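Local coordinates for hydrogenase maturation protease HycI (Thermococcus kodakarensis KOD1, PDB 5ZBY), which probably acts as an endopeptidase that trims the C-terminal end of a [NiFe] hydrogenase precursor during its maturation, at residues 15-20 with 47-52; 69-74 with 121-126. All coordinates share one frame; numbering follows the deposited sequence.

Contact 1: 15-20 with 47-52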
loop_
_atom_site.group_PDB
_atom_site.type_symbol
_atom_site.label_atom_id
_atom_site.label_comp_id
_atom_site.label_asym_id
_atom_site.label_seq_id
_atom_site.Cartn_x
_atom_site.Cartn_y
_atom_site.Cartn_z
ATOM N N VAL A 15 5.099 -7.656 -4.775
ATOM C CA VAL A 15 5.195 -7.464 -3.343
ATOM C C VAL A 15 4.118 -6.460 -2.997
ATOM O O VAL A 15 4.019 -5.425 -3.661
ATOM C CB VAL A 15 6.603 -6.977 -2.908
ATOM C CG1 VAL A 15 6.668 -6.816 -1.371
ATOM C CG2 VAL A 15 7.719 -7.958 -3.387
ATOM N N ILE A 16 3.277 -6.786 -2.011
ATOM C CA ILE A 16 2.290 -5.830 -1.537
ATOM C C ILE A 16 2.649 -5.455 -0.104
ATOM O O ILE A 16 2.851 -6.330 0.727
ATOM C CB ILE A 16 0.884 -6.406 -1.616
ATOM C CG1 ILE A 16 0.587 -6.745 -3.096
ATOM C CG2 ILE A 16 -0.147 -5.356 -1.140
ATOM C CD1 ILE A 16 -0.630 -7.555 -3.271
ATOM N N CYS A 17 2.789 -4.156 0.131
ATOM C CA CYS A 17 3.312 -3.603 1.383
ATOM C C CYS A 17 2.264 -2.757 2.040
ATOM O O CYS A 17 1.972 -1.678 1.519
ATOM C CB CYS A 17 4.511 -2.706 1.102
ATOM S SG CYS A 17 5.945 -3.656 0.608
ATOM N N GLY A 18 1.706 -3.203 3.166
ATOM C CA GLY A 18 0.734 -2.381 3.880
ATOM C C GLY A 18 1.431 -1.441 4.844
ATOM O O GLY A 18 2.292 -1.834 5.605
ATOM N N ILE A 19 1.053 -0.173 4.818
ATOM C CA ILE A 19 1.636 0.850 5.651
ATOM C C ILE A 19 0.544 1.357 6.550
ATOM O O ILE A 19 -0.570 1.610 6.104
ATOM C CB ILE A 19 2.202 2.052 4.802
ATOM C CG1 ILE A 19 3.299 1.524 3.856
ATOM C CG2 ILE A 19 2.824 3.136 5.696
ATOM C CD1 ILE A 19 3.702 2.600 2.856
ATOM N N GLY A 20 0.838 1.532 7.842
ATOM C CA GLY A 20 -0.166 2.176 8.687
ATOM C C GLY A 20 0.065 1.857 10.148
ATOM O O GLY A 20 1.123 1.344 10.502
ATOM N N LEU A 47 4.552 -11.749 -2.330
ATOM C CA LEU A 47 4.939 -11.511 -0.963
ATOM C C LEU A 47 4.078 -10.390 -0.391
ATOM O O LEU A 47 4.012 -9.329 -1.001
ATOM C CB LEU A 47 6.403 -11.132 -0.903
ATOM C CG LEU A 47 6.972 -10.630 0.420
ATOM C CD1 LEU A 47 6.825 -11.695 1.532
ATOM C CD2 LEU A 47 8.404 -10.159 0.277
ATOM N N ILE A 48 3.439 -10.640 0.755
ATOM C CA ILE A 48 2.642 -9.622 1.464
ATOM C C ILE A 48 3.377 -9.243 2.740
ATOM O O ILE A 48 3.747 -10.100 3.562
ATOM C CB ILE A 48 1.244 -10.137 1.816
ATOM C CG1 ILE A 48 0.553 -10.837 0.641
ATOM C CG2 ILE A 48 0.376 -8.962 2.382
ATOM C CD1 ILE A 48 0.182 -9.891 -0.479
ATOM N N LEU A 49 3.623 -7.957 2.913
ATOM C CA LEU A 49 4.311 -7.455 4.097
ATOM C C LEU A 49 3.465 -6.437 4.840
ATOM O O LEU A 49 2.845 -5.554 4.230
ATOM C CB LEU A 49 5.606 -6.766 3.703
ATOM C CG LEU A 49 6.692 -7.624 3.090
ATOM C CD1 LEU A 49 7.810 -6.718 2.602
ATOM C CD2 LEU A 49 7.176 -8.631 4.160
ATOM N N ASN A 50 3.447 -6.558 6.157
ATOM C CA ASN A 50 2.944 -5.508 7.037
ATOM C C ASN A 50 4.152 -4.674 7.447
ATOM O O ASN A 50 5.015 -5.136 8.208
ATOM C CB ASN A 50 2.219 -6.125 8.240
ATOM C CG ASN A 50 1.704 -5.078 9.228
ATOM O OD1 ASN A 50 2.133 -3.916 9.243
ATOM N ND2 ASN A 50 0.762 -5.502 10.057
ATOM N N CYS A 51 4.259 -3.464 6.912
ATOM C CA CYS A 51 5.436 -2.624 7.129
ATOM C C CYS A 51 5.267 -1.654 8.309
ATOM O O CYS A 51 6.197 -0.898 8.623
ATOM C CB CYS A 51 5.737 -1.790 5.889
ATOM S SG CYS A 51 6.222 -2.833 4.499
ATOM N N GLY A 52 4.081 -1.654 8.898
ATOM C CA GLY A 52 3.760 -0.650 9.910
ATOM C C GLY A 52 4.032 0.723 9.352
ATOM O O GLY A 52 3.676 1.019 8.223
#
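Ile16 and Ile48 stand side by side on two parallel strands, the first and last elements of a beta-alpha-beta unit made of strand 14-18, helix 29-40 and strand 46-50. The strand axes approach to 4.8 Å, and their directions differ by 14°. Ile16 bonds to 47-50 through both its N-H and its C=O, which reach the residues before and after Ile48: its N donates to Leu47 O at 2.8 Å, and its O accepts from Leu49 N. Gly18 repeats the pattern, with N bonded to Leu49 O and O receiving Cys51 N. Between the two isoleucines, Ile48 CD1 lies 3.7 Å from both Ile16 CD1 and Ile16 CB; the bent chi2 of Ile48 (-69°) swings its CD1 across to Ile16. On the opposite face Val15 CG1 meets Leu47 CD2 at 4.1 Å and also reaches Leu49 CD1. Farther along this face, Cys17 SG and Cys51 SG are 4.0 Å apart, much too far for a disulfide, so the pair is a packing contact. Leu37 of helix 29-40 covers both isoleucines, while Ile62 of helix 59-64 lies over Val15, Cys17 and Leu49. Lys38 NZ of helix 29-40 also donates to Ile48 O. Asn50 forms an Asx turn: OD1 accepts Gly52 N at 3.0 Å within the plane of its amide carbonyl, and ND2 makes a weak bond to Glu35 OE2. An alanine here would probably leave Gly52 N without this acceptor and let the turn that presents Gly52 O to Gly20 shift more easily. Unlike the ladder bonds, that last link is strongly tilted: Gly20 N approaches Gly52 O at 2.9 Å from 60° out of the carbonyl plane.

Contact 2: 69-74 with 121-126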
loop_
_atom_site.group_PDB
_atom_site.type_symbol
_atom_site.label_atom_id
_atom_site.label_comp_id
_atom_site.label_asym_id
_atom_site.label_seq_id
_atom_site.Cartn_x
_atom_site.Cartn_y
_atom_site.Cartn_z
ATOM N N LEU A 69 6.548 -5.856 -9.627
ATOM C CA LEU A 69 5.663 -4.765 -9.152
ATOM C C LEU A 69 5.714 -4.737 -7.639
ATOM O O LEU A 69 5.607 -5.787 -6.996
ATOM C CB LEU A 69 4.224 -4.990 -9.589
ATOM C CG LEU A 69 3.170 -3.978 -9.078
ATOM C CD1 LEU A 69 3.447 -2.598 -9.655
ATOM C CD2 LEU A 69 1.767 -4.428 -9.401
ATOM N N VAL A 70 5.819 -3.529 -7.077
ATOM C CA VAL A 70 5.682 -3.322 -5.639
ATOM C C VAL A 70 4.500 -2.386 -5.448
ATOM O O VAL A 70 4.440 -1.343 -6.106
ATOM C CB VAL A 70 6.959 -2.725 -5.022
ATOM C CG1 VAL A 70 6.725 -2.504 -3.502
ATOM C CG2 VAL A 70 8.168 -3.695 -5.270
ATOM N N VAL A 71 3.551 -2.794 -4.614
ATOM C CA VAL A 71 2.325 -1.998 -4.337
ATOM C C VAL A 71 2.324 -1.591 -2.883
ATOM O O VAL A 71 2.232 -2.473 -2.029
ATOM C CB VAL A 71 1.086 -2.829 -4.611
ATOM C CG1 VAL A 71 -0.184 -2.051 -4.372
ATOM C CG2 VAL A 71 1.120 -3.364 -6.065
ATOM N N PHE A 72 2.429 -0.293 -2.608
ATOM C CA PHE A 72 2.282 0.234 -1.251
ATOM C C PHE A 72 0.834 0.550 -1.040
ATOM O O PHE A 72 0.180 1.027 -1.958
ATOM C CB PHE A 72 3.144 1.486 -1.062
ATOM C CG PHE A 72 4.612 1.163 -1.029
ATOM C CD1 PHE A 72 5.422 1.405 -2.119
ATOM C CD2 PHE A 72 5.160 0.555 0.093
ATOM C CE1 PHE A 72 6.802 1.061 -2.084
ATOM C CE2 PHE A 72 6.531 0.195 0.109
ATOM C CZ PHE A 72 7.337 0.475 -0.950
ATOM N N VAL A 73 0.300 0.238 0.133
ATOM C CA VAL A 73 -1.118 0.506 0.405
ATOM C C VAL A 73 -1.160 1.325 1.704
ATOM O O VAL A 73 -0.575 0.919 2.706
ATOM C CB VAL A 73 -1.933 -0.779 0.571
ATOM C CG1 VAL A 73 -3.397 -0.476 0.866
ATOM C CG2 VAL A 73 -1.788 -1.731 -0.667
ATOM N N ASP A 74 -1.777 2.505 1.688
ATOM C CA ASP A 74 -1.713 3.400 2.867
ATOM C C ASP A 74 -3.007 4.265 2.915
ATOM O O ASP A 74 -3.664 4.493 1.907
ATOM C CB ASP A 74 -0.466 4.313 2.775
ATOM C CG ASP A 74 -0.104 4.996 4.101
ATOM O OD1 ASP A 74 -0.653 4.601 5.152
ATOM O OD2 ASP A 74 0.769 5.872 4.075
ATOM N N VAL A 121 3.787 1.190 -7.329
ATOM C CA VAL A 121 2.530 1.973 -7.294
ATOM C C VAL A 121 2.103 2.196 -5.835
ATOM O O VAL A 121 2.502 1.417 -4.946
ATOM C CB VAL A 121 1.453 1.256 -8.101
ATOM C CG1 VAL A 121 1.074 -0.040 -7.460
ATOM C CG2 VAL A 121 0.251 2.097 -8.258
ATOM N N LEU A 122 1.356 3.294 -5.564
ATOM C CA LEU A 122 0.747 3.521 -4.264
ATOM C C LEU A 122 -0.756 3.470 -4.412
ATOM O O LEU A 122 -1.310 4.146 -5.293
ATOM C CB LEU A 122 1.190 4.879 -3.698
ATOM C CG LEU A 122 0.436 5.451 -2.491
ATOM C CD1 LEU A 122 0.580 4.564 -1.268
ATOM C CD2 LEU A 122 0.950 6.879 -2.217
ATOM N N ILE A 123 -1.439 2.643 -3.621
ATOM C CA ILE A 123 -2.890 2.709 -3.541
ATOM C C ILE A 123 -3.256 3.365 -2.201
ATOM O O ILE A 123 -2.941 2.810 -1.145
ATOM C CB ILE A 123 -3.572 1.321 -3.653
ATOM C CG1 ILE A 123 -3.147 0.632 -4.949
ATOM C CG2 ILE A 123 -5.138 1.493 -3.577
ATOM C CD1 ILE A 123 -3.540 -0.863 -4.958
ATOM N N GLY A 124 -3.930 4.514 -2.244
ATOM C CA GLY A 124 -4.308 5.206 -1.024
ATOM C C GLY A 124 -5.804 5.163 -0.786
ATOM O O GLY A 124 -6.583 5.000 -1.718
ATOM N N CYS A 125 -6.205 5.320 0.470
ATOM C CA CYS A 125 -7.621 5.458 0.792
ATOM C C CYS A 125 -7.751 6.669 1.698
ATOM O O CYS A 125 -6.960 6.816 2.608
ATOM C CB CYS A 125 -8.128 4.193 1.495
ATOM S SG CYS A 125 -9.885 4.226 1.826
ATOM N N GLN A 126 -8.692 7.570 1.419
ATOM C CA GLN A 126 -8.838 8.809 2.221
ATOM C C GLN A 126 -9.372 8.521 3.635
ATOM O O GLN A 126 -10.445 7.969 3.778
ATOM C CB GLN A 126 -9.781 9.768 1.476
ATOM C CG GLN A 126 -10.193 10.980 2.300
ATOM C CD GLN A 126 -9.077 11.960 2.373
ATOM O OE1 GLN A 126 -8.519 12.369 1.333
ATOM N NE2 GLN A 126 -8.709 12.349 3.587
#
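Val71 and Val121 lie side by side and point the same way, in register on two inner parallel strands of an alpha/beta sheet with helices on both faces. The first torsion of Val121 (chi1 66°) sets CG1 between its own backbone N and carbonyl carbon, and that methyl meets Val71 CG2 at 3.6 Å. The same CG1 touches Leu69 CD1 at 4.1 Å, where the leucine crosses obliquely. Ile123 also slants over Val71, bringing its CD1 to 3.6 Å from Val71 CG1, a methyl that touches Val121 CG1 as well. The reverse face carries Phe72, Leu122 and Asp74. Leu122 CD1 lies 3.6 Å from Phe72 O and also packs on Phe72 CB and Asp74 CB, while the Phe72 ring leads away from 121-126. Five backbone bonds join the strands, whose axes differ by 21°. They alternate from Val121 N to Val70 O through the bonds of Phe72, Ile123 and Asp74 to Cys125 N on Asp74 O at 3.0 Å; this last is the least straight, with an N-H...O angle of 144°. The Asp74 carboxylate lies beyond the apolar packing, and its OD1 is hydrogen-bonded to O8 of a buffer molecule, probably carried over from crystallisation. Helices 3-8 and 138-156 cover the Val121 and Ile123 face through Val7, Leu4 and Leu147. Against the other face, helix 105-116 sets Leu105 on Phe72 and Leu122, and Ile112 on the phenylalanine. Within the sheet, strand 69-75 has strand 14-18 on its other side, and strand 119-125 has the antiparallel strand 85-88.

In the fold
Contacts 1 and 2 belong to one five-stranded mixed sheet, with their centres about 10 Å apart. Contact 1 joins an outermost strand, 46-50, to 14-18, and contact 2 joins 69-75 to 119-125; along the chain the first closes before the second opens. Strands 14-18 and 69-75 are themselves neighbours, with probable hydrogen bonds from Cys17 N to Val71 O and from Val71 N to Val15 O, both 2.8 Å, making the four strands one continuous parallel array. Gly20 and Asp74 each lie close to a bound buffer molecule, probably the same one and probably from the crystallisation liquor, beside the C-terminal strand ends, where alpha/beta folds commonly place their binding sites.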